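Local coordinates for beta-galactosidase (Marinomonas sp. ef1, PDB 6Y2K), which hydrolyses terminal non-reducing beta-D-galactose residues from beta-galactosides, as a cold-active GH42 glycoside hydrolase that assembles into a hexamer, at residues Leu49-Leu54 / Thr122-Arg127; Gly450-Ile455 / Val612-Asn617; Phe631-Ala636 / Ala651-Gln656. All coordinates share one frame; numbering follows the deposited sequence.

Contact 1: Leu49-Leu54 / Thr122-Arg127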
loop_
_atom_site.group_PDB
_atom_site.type_symbol
_atom_site.label_atom_id
_atom_site.label_comp_id
_atom_site.label_asym_id
_atom_site.label_seq_id
_atom_site.Cartn_x
_atom_site.Cartn_y
_atom_site.Cartn_z
ATOM N N LEU A 49 31.768 -47.501 37.267
ATOM C CA LEU A 49 32.342 -46.721 36.185
ATOM C C LEU A 49 32.603 -47.566 34.962
ATOM O O LEU A 49 32.971 -48.733 35.078
ATOM C CB LEU A 49 33.631 -46.057 36.636
ATOM C CG LEU A 49 33.459 -45.110 37.825
ATOM C CD1 LEU A 49 34.806 -44.796 38.452
ATOM C CD2 LEU A 49 32.751 -43.831 37.398
ATOM N N HIS A 50 32.412 -46.955 33.795
ATOM C CA HIS A 50 32.568 -47.616 32.511
ATOM C C HIS A 50 33.436 -46.739 31.607
ATOM O O HIS A 50 32.946 -45.770 31.003
ATOM C CB HIS A 50 31.202 -47.875 31.874
ATOM C CG HIS A 50 30.290 -48.720 32.711
ATOM N ND1 HIS A 50 30.271 -50.097 32.646
ATOM C CD2 HIS A 50 29.359 -48.378 33.633
ATOM C CE1 HIS A 50 29.372 -50.565 33.494
ATOM N NE2 HIS A 50 28.804 -49.540 34.107
ATOM N N TRP A 51 34.729 -47.064 31.564
ATOM C CA TRP A 51 35.709 -46.391 30.706
ATOM C C TRP A 51 36.061 -47.173 29.437
ATOM O O TRP A 51 36.663 -46.603 28.525
ATOM C CB TRP A 51 37.014 -46.149 31.463
ATOM C CG TRP A 51 36.921 -45.220 32.624
ATOM C CD1 TRP A 51 37.218 -45.508 33.928
ATOM C CD2 TRP A 51 36.520 -43.847 32.594
ATOM N NE1 TRP A 51 37.031 -44.385 34.716
ATOM C CE2 TRP A 51 36.606 -43.355 33.919
ATOM C CE3 TRP A 51 36.103 -42.980 31.577
ATOM C CZ2 TRP A 51 36.282 -42.031 34.251
ATOM C CZ3 TRP A 51 35.794 -41.664 31.904
ATOM C CH2 TRP A 51 35.884 -41.207 33.236
ATOM N N GLU A 52 35.718 -48.460 29.377
ATOM C CA GLU A 52 36.117 -49.317 28.247
ATOM C C GLU A 52 35.724 -48.732 26.880
ATOM O O GLU A 52 36.533 -48.746 25.947
ATOM C CB GLU A 52 35.533 -50.721 28.419
ATOM C CG GLU A 52 35.919 -51.737 27.346
ATOM C CD GLU A 52 35.152 -53.037 27.515
ATOM O OE1 GLU A 52 34.173 -53.251 26.759
ATOM O OE2 GLU A 52 35.505 -53.827 28.423
ATOM N N TRP A 53 34.493 -48.227 26.769
ATOM C CA TRP A 53 33.996 -47.633 25.513
ATOM C C TRP A 53 34.904 -46.501 25.023
ATOM O O TRP A 53 35.233 -46.423 23.837
ATOM C CB TRP A 53 32.539 -47.129 25.664
ATOM C CG TRP A 53 32.394 -45.936 26.563
ATOM C CD1 TRP A 53 32.340 -45.934 27.925
ATOM C CD2 TRP A 53 32.328 -44.562 26.159
ATOM N NE1 TRP A 53 32.241 -44.644 28.397
ATOM C CE2 TRP A 53 32.231 -43.782 27.333
ATOM C CE3 TRP A 53 32.349 -43.914 24.918
ATOM C CZ2 TRP A 53 32.147 -42.387 27.301
ATOM C CZ3 TRP A 53 32.269 -42.525 24.887
ATOM C CH2 TRP A 53 32.164 -41.778 26.073
ATOM N N LEU A 54 35.325 -45.645 25.947
ATOM C CA LEU A 54 36.116 -44.469 25.616
ATOM C C LEU A 54 37.577 -44.849 25.381
ATOM O O LEU A 54 38.212 -44.321 24.468
ATOM C CB LEU A 54 35.988 -43.428 26.725
ATOM C CG LEU A 54 36.658 -42.064 26.534
ATOM C CD1 LEU A 54 36.271 -41.427 25.206
ATOM C CD2 LEU A 54 36.285 -41.159 27.700
ATOM N N THR A 122 38.833 -34.788 37.686
ATOM C CA THR A 122 40.057 -35.431 38.167
ATOM C C THR A 122 40.153 -36.878 37.683
ATOM O O THR A 122 41.199 -37.281 37.168
ATOM C CB THR A 122 40.174 -35.377 39.699
ATOM O OG1 THR A 122 40.185 -34.010 40.121
ATOM C CG2 THR A 122 41.473 -36.066 40.177
ATOM N N MET A 123 39.073 -37.649 37.830
ATOM C CA MET A 123 39.043 -39.025 37.311
ATOM C C MET A 123 39.408 -39.090 35.827
ATOM O O MET A 123 40.262 -39.882 35.434
ATOM C CB MET A 123 37.669 -39.675 37.503
ATOM C CG MET A 123 37.389 -40.224 38.892
ATOM S SD MET A 123 35.969 -41.352 38.862
ATOM C CE MET A 123 34.646 -40.231 38.467
ATOM N N MET A 124 38.756 -38.256 35.014
ATOM C CA MET A 124 38.998 -38.224 33.556
ATOM C C MET A 124 40.392 -37.767 33.178
ATOM O O MET A 124 41.023 -38.369 32.310
ATOM C CB MET A 124 38.017 -37.292 32.839
ATOM C CG MET A 124 36.798 -37.973 32.274
ATOM S SD MET A 124 35.903 -36.869 31.161
ATOM C CE MET A 124 36.148 -37.552 29.526
ATOM N N ALA A 125 40.834 -36.674 33.795
ATOM C CA ALA A 125 42.160 -36.107 33.538
ATOM C C ALA A 125 43.308 -37.050 33.940
ATOM O O ALA A 125 44.348 -37.073 33.278
ATOM C CB ALA A 125 42.304 -34.782 34.257
ATOM N N GLU A 126 43.126 -37.800 35.031
ATOM C CA GLU A 126 44.128 -38.776 35.451
ATOM C C GLU A 126 44.189 -39.938 34.454
ATOM O O GLU A 126 45.276 -40.359 34.070
ATOM C CB GLU A 126 43.895 -39.226 36.906
ATOM C CG GLU A 126 44.315 -38.134 37.889
ATOM C CD GLU A 126 43.940 -38.395 39.338
ATOM O OE1 GLU A 126 42.987 -39.156 39.610
ATOM O OE2 GLU A 126 44.602 -37.807 40.218
ATOM N N ARG A 127 43.033 -40.421 34.001
ATOM C CA ARG A 127 43.004 -41.534 33.049
ATOM C C ARG A 127 43.508 -41.163 31.643
ATOM O O ARG A 127 44.237 -41.955 31.020
ATOM C CB ARG A 127 41.596 -42.136 32.939
ATOM C CG ARG A 127 41.552 -43.440 32.144
ATOM C CD ARG A 127 40.251 -44.213 32.327
ATOM N NE ARG A 127 40.342 -45.567 31.768
ATOM C CZ ARG A 127 40.895 -46.625 32.379
ATOM N NH1 ARG A 127 41.426 -46.527 33.593
ATOM N NH2 ARG A 127 40.931 -47.803 31.762
#
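A CH-pi contact between Arg127 and Trp51 dominates this contact. Arg127 leaves its helix with CG anti to the backbone N (chi1 -170°) and runs extended to NE, so that its methylenes lie antiparallel along the indole. Arg127 CD sits 3.6 Å from the centroid of the five-membered ring of Trp51, only 16° off the ring normal, while Arg127 NE comes 3.4 Å from Trp51 CB. Guanidinium and indole planes differ by 15°, with Trp51 CD1 over a guanidinium face. Asp55, in the first turn of helix 52-63 just after Trp51, forms a salt bridge with Arg127 NH2, so an arginine suits both demands.

The remaining contacts are apolar, and flexible methionines fill them. Met124 crosses the far end of the indole obliquely, its CG 3.5 Å from Trp51 CH2, and its bent tip carries CE to 4.0 Å from Leu54 CD2. Leu49 and Met123 meet tip to tip, Leu49 CD1 being 3.7 Å from Met123 SD.

No hydrogen bond joins the segments: the loop into helix 52-63, with that helix's first turn, packs side chain to side chain on helix 111-128 in the outer layer of a TIM barrel.

Contact 2: Gly450-Ile455 / Val612-Asn617; sequences GLSVDI and VRERGN
Ser452 anchors the close-packed part of this contact. With OG anti to the carbonyl carbon (chi1 -64°), its hydroxyl oxygen accepts a hydrogen bond from the backbone of the other segment, Glu614 N lying 3.2 Å from Ser452 OG at an N-H...O angle of 162°. The same oxygen rests 3.4 Å from Arg613 CG. A serine suits this place: it is short enough to lie against the arginine's methylene, and has an oxygen to accept the backbone N-H.

Arg613 extends from CG to NE and passes Ser452 CB, which lies over one guanidinium face. Its NH1 donates a fairly straight hydrogen bond to Val453 O at 3.0 Å, in the guanidinium plane but from above the plane of the carbonyl. Beside this bond, at the guanidinium edge, a water takes hydrogen bonds from Val453 N at 2.9 Å and Arg613 NE at 2.7 Å. NH2 is bound by the carbonyls of Ser408 and Ser343, so a buried cation is met largely by backbone oxygens. The carboxylate of Asp454, nearly coplanar with the guanidinium, stays beyond salt-bridge distance; it forms a salt bridge with Arg303 and a hydrogen bond with Tyr465.

Gly450, at positive phi, is the C-prime residue of the Schellman motif that ends helix 435-448, the last helix of a beta-alpha-beta crossover from strand 412-415 to strand 453-456. That strand is the outermost of the mixed sheet within this chain, in the trimerisation domain. Residues 450-454, which lead into it, run at 52° to residues 612-614 of strand 610-615, with no beta bridging.

Toward Gly450 the packing loosens and water replaces direct bonds. A second water lies 2.9 Å from Leu451 O and 2.8 Å from Val612 O, among more acceptors than its two protons can serve at once, while the side chain of Leu451 turns away onto Met446.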
loop_
_atom_site.group_PDB
_atom_site.type_symbol
_atom_site.label_atom_id
_atom_site.label_comp_id
_atom_site.label_asym_id
_atom_site.label_seq_id
_atom_site.Cartn_x
_atom_site.Cartn_y
_atom_site.Cartn_z
ATOM N N GLY A 450 34.527 -2.890 3.254
ATOM C CA GLY A 450 35.625 -3.790 2.951
ATOM C C GLY A 450 36.721 -3.892 3.996
ATOM O O GLY A 450 37.775 -4.455 3.707
ATOM N N LEU A 451 36.478 -3.394 5.209
ATOM C CA LEU A 451 37.520 -3.353 6.242
ATOM C C LEU A 451 37.695 -4.709 6.945
ATOM O O LEU A 451 36.711 -5.407 7.215
ATOM C CB LEU A 451 37.198 -2.278 7.282
ATOM C CG LEU A 451 37.232 -0.829 6.789
ATOM C CD1 LEU A 451 36.525 0.106 7.757
ATOM C CD2 LEU A 451 38.664 -0.362 6.566
ATOM N N SER A 452 38.952 -5.072 7.217
ATOM C CA SER A 452 39.292 -6.186 8.111
ATOM C C SER A 452 39.393 -5.650 9.537
ATOM O O SER A 452 40.058 -4.636 9.786
ATOM C CB SER A 452 40.611 -6.852 7.683
ATOM O OG SER A 452 40.491 -7.444 6.388
ATOM N N VAL A 453 38.735 -6.337 10.469
ATOM C CA VAL A 453 38.479 -5.807 11.813
ATOM C C VAL A 453 38.943 -6.757 12.925
ATOM O O VAL A 453 38.889 -7.984 12.767
ATOM C CB VAL A 453 36.956 -5.540 11.963
ATOM C CG1 VAL A 453 36.604 -5.008 13.338
ATOM C CG2 VAL A 453 36.493 -4.571 10.886
ATOM N N ASP A 454 39.423 -6.171 14.024
ATOM C CA ASP A 454 39.558 -6.846 15.321
ATOM C C ASP A 454 38.479 -6.312 16.238
ATOM O O ASP A 454 38.175 -5.116 16.220
ATOM C CB ASP A 454 40.906 -6.546 15.993
ATOM C CG ASP A 454 42.031 -7.425 15.495
ATOM O OD1 ASP A 454 41.886 -8.083 14.448
ATOM O OD2 ASP A 454 43.067 -7.464 16.182
ATOM N N ILE A 455 37.904 -7.199 17.039
ATOM C CA ILE A 455 37.051 -6.800 18.152
ATOM C C ILE A 455 37.852 -7.085 19.414
ATOM O O ILE A 455 38.363 -8.192 19.589
ATOM C CB ILE A 455 35.695 -7.533 18.137
ATOM C CG1 ILE A 455 34.911 -7.110 16.883
ATOM C CG2 ILE A 455 34.912 -7.240 19.415
ATOM C CD1 ILE A 455 33.552 -7.779 16.715
ATOM N N VAL A 612 34.737 -9.057 2.149
ATOM C CA VAL A 612 36.148 -9.324 1.891
ATOM C C VAL A 612 36.911 -9.278 3.218
ATOM O O VAL A 612 36.552 -8.537 4.144
ATOM C CB VAL A 612 36.747 -8.300 0.898
ATOM C CG1 VAL A 612 38.248 -8.500 0.717
ATOM C CG2 VAL A 612 36.080 -8.423 -0.454
ATOM N N ARG A 613 37.949 -10.094 3.316
ATOM C CA ARG A 613 38.874 -10.026 4.445
ATOM C C ARG A 613 40.257 -10.485 3.981
ATOM O O ARG A 613 40.360 -11.299 3.060
ATOM C CB ARG A 613 38.374 -10.874 5.627
ATOM C CG ARG A 613 39.035 -10.489 6.935
ATOM C CD ARG A 613 38.454 -11.181 8.162
ATOM N NE ARG A 613 38.918 -10.489 9.357
ATOM C CZ ARG A 613 40.143 -10.574 9.883
ATOM N NH1 ARG A 613 40.438 -9.837 10.953
ATOM N NH2 ARG A 613 41.078 -11.380 9.364
ATOM N N GLU A 614 41.301 -9.937 4.604
ATOM C CA GLU A 614 42.687 -10.272 4.268
ATOM C C GLU A 614 43.398 -11.026 5.384
ATOM O O GLU A 614 43.175 -10.756 6.562
ATOM C CB GLU A 614 43.482 -9.002 3.978
ATOM C CG GLU A 614 42.914 -8.179 2.837
ATOM C CD GLU A 614 43.822 -7.032 2.412
ATOM O OE1 GLU A 614 43.516 -6.415 1.373
ATOM O OE2 GLU A 614 44.839 -6.754 3.097
ATOM N N ARG A 615 44.256 -11.964 4.990
ATOM C CA ARG A 615 45.266 -12.557 5.869
ATOM C C ARG A 615 46.622 -12.458 5.174
ATOM O O ARG A 615 46.908 -13.220 4.246
ATOM C CB ARG A 615 44.929 -14.014 6.179
ATOM C CG ARG A 615 43.707 -14.159 7.075
ATOM C CD ARG A 615 43.490 -15.588 7.547
ATOM N NE ARG A 615 44.582 -16.063 8.402
ATOM C CZ ARG A 615 44.733 -17.318 8.829
ATOM N NH1 ARG A 615 43.861 -18.271 8.504
ATOM N NH2 ARG A 615 45.770 -17.622 9.602
ATOM N N GLY A 616 47.434 -11.498 5.609
ATOM C CA GLY A 616 48.701 -11.184 4.950
ATOM C C GLY A 616 48.497 -10.849 3.483
ATOM O O GLY A 616 47.796 -9.895 3.150
ATOM N N ASN A 617 49.068 -11.686 2.620
ATOM C CA ASN A 617 49.011 -11.539 1.164
ATOM C C ASN A 617 47.818 -12.258 0.512
ATOM O O ASN A 617 47.699 -12.270 -0.712
ATOM C CB ASN A 617 50.350 -11.991 0.516
ATOM C CG ASN A 617 50.566 -13.508 0.538
ATOM O OD1 ASN A 617 50.807 -14.116 -0.503
ATOM N ND2 ASN A 617 50.510 -14.114 1.717
HETATM O O HOH W 1 36.220 -8.232 6.945
HETATM O O HOH W 2 37.043 -8.581 9.970
#

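Contact 3: Phe631-Ala636 / Ala651-Gln656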
loop_
_atom_site.group_PDB
_atom_site.type_symbol
_atom_site.label_atom_id
_atom_site.label_comp_id
_atom_site.label_asym_id
_atom_site.label_seq_id
_atom_site.Cartn_x
_atom_site.Cartn_y
_atom_site.Cartn_z
ATOM N N PHE A 631 33.803 -9.300 -8.379
ATOM C CA PHE A 631 34.779 -8.726 -7.455
ATOM C C PHE A 631 36.176 -9.002 -8.004
ATOM O O PHE A 631 36.552 -10.152 -8.214
ATOM C CB PHE A 631 34.647 -9.302 -6.035
ATOM C CG PHE A 631 35.737 -8.845 -5.111
ATOM C CD1 PHE A 631 35.703 -7.576 -4.562
ATOM C CD2 PHE A 631 36.841 -9.663 -4.846
ATOM C CE1 PHE A 631 36.726 -7.128 -3.740
ATOM C CE2 PHE A 631 37.864 -9.225 -4.026
ATOM C CZ PHE A 631 37.808 -7.957 -3.471
ATOM N N GLU A 632 36.933 -7.934 -8.221
ATOM C CA GLU A 632 38.286 -8.022 -8.746
ATOM C C GLU A 632 39.170 -7.089 -7.929
ATOM O O GLU A 632 39.117 -5.870 -8.113
ATOM C CB GLU A 632 38.314 -7.625 -10.221
ATOM C CG GLU A 632 39.686 -7.746 -10.871
ATOM C CD GLU A 632 39.714 -7.271 -12.317
ATOM O OE1 GLU A 632 38.765 -6.574 -12.754
ATOM O OE2 GLU A 632 40.697 -7.601 -13.019
ATOM N N PRO A 633 39.986 -7.651 -7.019
ATOM C CA PRO A 633 40.920 -6.799 -6.293
ATOM C C PRO A 633 42.062 -6.383 -7.217
ATOM O O PRO A 633 42.361 -7.086 -8.184
ATOM C CB PRO A 633 41.403 -7.694 -5.148
ATOM C CG PRO A 633 41.231 -9.090 -5.646
ATOM C CD PRO A 633 40.214 -9.082 -6.749
ATOM N N GLN A 634 42.658 -5.227 -6.946
ATOM C CA GLN A 634 43.763 -4.737 -7.771
ATOM C C GLN A 634 45.074 -5.406 -7.346
ATOM O O GLN A 634 45.243 -5.753 -6.179
ATOM C CB GLN A 634 43.852 -3.204 -7.711
ATOM C CG GLN A 634 44.332 -2.621 -6.385
ATOM C CD GLN A 634 43.945 -1.156 -6.183
ATOM O OE1 GLN A 634 42.975 -0.658 -6.768
ATOM N NE2 GLN A 634 44.707 -0.459 -5.340
ATOM N N ASN A 635 45.969 -5.604 -8.315
ATOM C CA ASN A 635 47.326 -6.106 -8.076
ATOM C C ASN A 635 47.307 -7.453 -7.354
ATOM O O ASN A 635 47.907 -7.621 -6.293
ATOM C CB ASN A 635 48.155 -5.069 -7.303
ATOM C CG ASN A 635 48.225 -3.731 -8.021
ATOM O OD1 ASN A 635 48.526 -3.672 -9.214
ATOM N ND2 ASN A 635 47.937 -2.652 -7.300
ATOM N N ALA A 636 46.595 -8.402 -7.947
ATOM C CA ALA A 636 46.418 -9.720 -7.357
ATOM C C ALA A 636 46.037 -10.723 -8.415
ATOM O O ALA A 636 45.536 -10.351 -9.476
ATOM C CB ALA A 636 45.348 -9.665 -6.280
ATOM N N ALA A 651 35.814 -16.697 -3.453
ATOM C CA ALA A 651 37.018 -16.598 -4.279
ATOM C C ALA A 651 38.195 -16.185 -3.406
ATOM O O ALA A 651 38.028 -15.424 -2.447
ATOM C CB ALA A 651 36.820 -15.615 -5.421
ATOM N N ILE A 652 39.378 -16.697 -3.746
ATOM C CA ILE A 652 40.605 -16.436 -2.994
ATOM C C ILE A 652 41.690 -15.968 -3.972
ATOM O O ILE A 652 41.952 -16.632 -4.978
ATOM C CB ILE A 652 41.083 -17.685 -2.217
ATOM C CG1 ILE A 652 39.930 -18.220 -1.340
ATOM C CG2 ILE A 652 42.320 -17.350 -1.383
ATOM C CD1 ILE A 652 40.261 -19.442 -0.525
ATOM N N TRP A 653 42.294 -14.824 -3.653
ATOM C CA TRP A 653 43.298 -14.166 -4.480
ATOM C C TRP A 653 44.579 -13.997 -3.663
ATOM O O TRP A 653 44.522 -13.904 -2.435
ATOM C CB TRP A 653 42.819 -12.767 -4.901
ATOM C CG TRP A 653 41.558 -12.711 -5.736
ATOM C CD1 TRP A 653 40.274 -12.996 -5.330
ATOM C CD2 TRP A 653 41.461 -12.299 -7.103
ATOM N NE1 TRP A 653 39.394 -12.811 -6.375
ATOM C CE2 TRP A 653 40.097 -12.387 -7.474
ATOM C CE3 TRP A 653 42.399 -11.878 -8.058
ATOM C CZ2 TRP A 653 39.650 -12.060 -8.757
ATOM C CZ3 TRP A 653 41.953 -11.550 -9.340
ATOM C CH2 TRP A 653 40.587 -11.646 -9.676
ATOM N N LYS A 654 45.720 -13.932 -4.347
ATOM C CA LYS A 654 46.995 -13.591 -3.712
ATOM C C LYS A 654 47.540 -12.286 -4.283
ATOM O O LYS A 654 47.463 -12.053 -5.489
ATOM C CB LYS A 654 48.024 -14.721 -3.856
ATOM C CG LYS A 654 48.396 -15.123 -5.274
ATOM C CD LYS A 654 49.399 -16.273 -5.249
ATOM C CE LYS A 654 49.767 -16.737 -6.652
ATOM N NZ LYS A 654 50.586 -17.986 -6.638
ATOM N N LYS A 655 48.070 -11.434 -3.408
ATOM C CA LYS A 655 48.665 -10.171 -3.826
ATOM C C LYS A 655 49.925 -10.435 -4.656
ATOM O O LYS A 655 50.657 -11.389 -4.382
ATOM C CB LYS A 655 49.006 -9.310 -2.613
ATOM C CG LYS A 655 47.781 -8.821 -1.863
ATOM C CD LYS A 655 48.178 -7.999 -0.653
ATOM C CE LYS A 655 46.989 -7.736 0.251
ATOM N NZ LYS A 655 47.386 -6.950 1.449
ATOM N N GLN A 656 50.147 -9.611 -5.680
ATOM C CA GLN A 656 51.302 -9.767 -6.581
ATOM C C GLN A 656 52.544 -9.127 -5.972
ATOM O O GLN A 656 52.455 -8.094 -5.309
ATOM C CB GLN A 656 51.012 -9.151 -7.952
ATOM C CG GLN A 656 49.994 -9.937 -8.777
ATOM C CD GLN A 656 49.477 -9.184 -10.000
ATOM O OE1 GLN A 656 49.769 -8.000 -10.202
ATOM N NE2 GLN A 656 48.692 -9.876 -10.824
HETATM O O HOH W 3 36.488 -12.881 -7.051
#
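A loop folding back over an antiparallel sheet forms this contact: residues 631-635 lead into edge strand 636-640, which pairs with strand 649-655 in the small C-terminal beta domain. Ala636 and Lys655 form a non-hydrogen-bonded antiparallel pair, and just beyond it Gln656 N donates to Asn635 O at 3.1 Å, an almost straight bond (168°) that arrives from above the carbonyl plane. Asn635 adopts a left-handed backbone conformation, which asparagine tolerates well, and so turns the loop into the strand.

Trp653 is the platform. Pro633 lies on one face of its indole, CD 3.4 Å from the centroid of the six-membered ring and 14° off the normal, a CH-pi contact suited to a rigid proline. Ala636 CB comes within 4.1 Å of Trp653 CE3, and a small methyl fits beside the ring. At the other end a water links the segments, donating to Phe631 O at 3.0 Å and accepting from Trp653 NE1 at 3.0 Å; it lies in the planes of both the Phe631 and Trp653 rings. An alanine in place of Trp653 would remove the surface under Pro633 and the N-H that binds this water, and would probably loosen the loop.

The loop is thus held by dispersion and CH-pi contact over one broad ring, with a strand-end hydrogen bond and a water-mediated link fixing its two ends.

Overall arrangement
From the N terminus, contact 1 comes first, closing a 67-residue loop within the TIM barrel that includes strand 67-71. Contact 2 closes a far longer loop of 156 residues, tying the end of the loop after helix 435-448 and strand 453-456 to strand 610-615 of the C-terminal sheet. Contact 3 closes a span of 14 residues across the open end of the hairpin of strands 636-640 and 649-655 in that sheet. The three follow in series, none nested or crossing. Contact 1 stands apart, its centre about 43 Å from that of contact 2 and about 50 Å from that of contact 3. Contacts 2 and 3 touch, through the Glu614-Lys655 salt bridge and Val612 packing on Phe631.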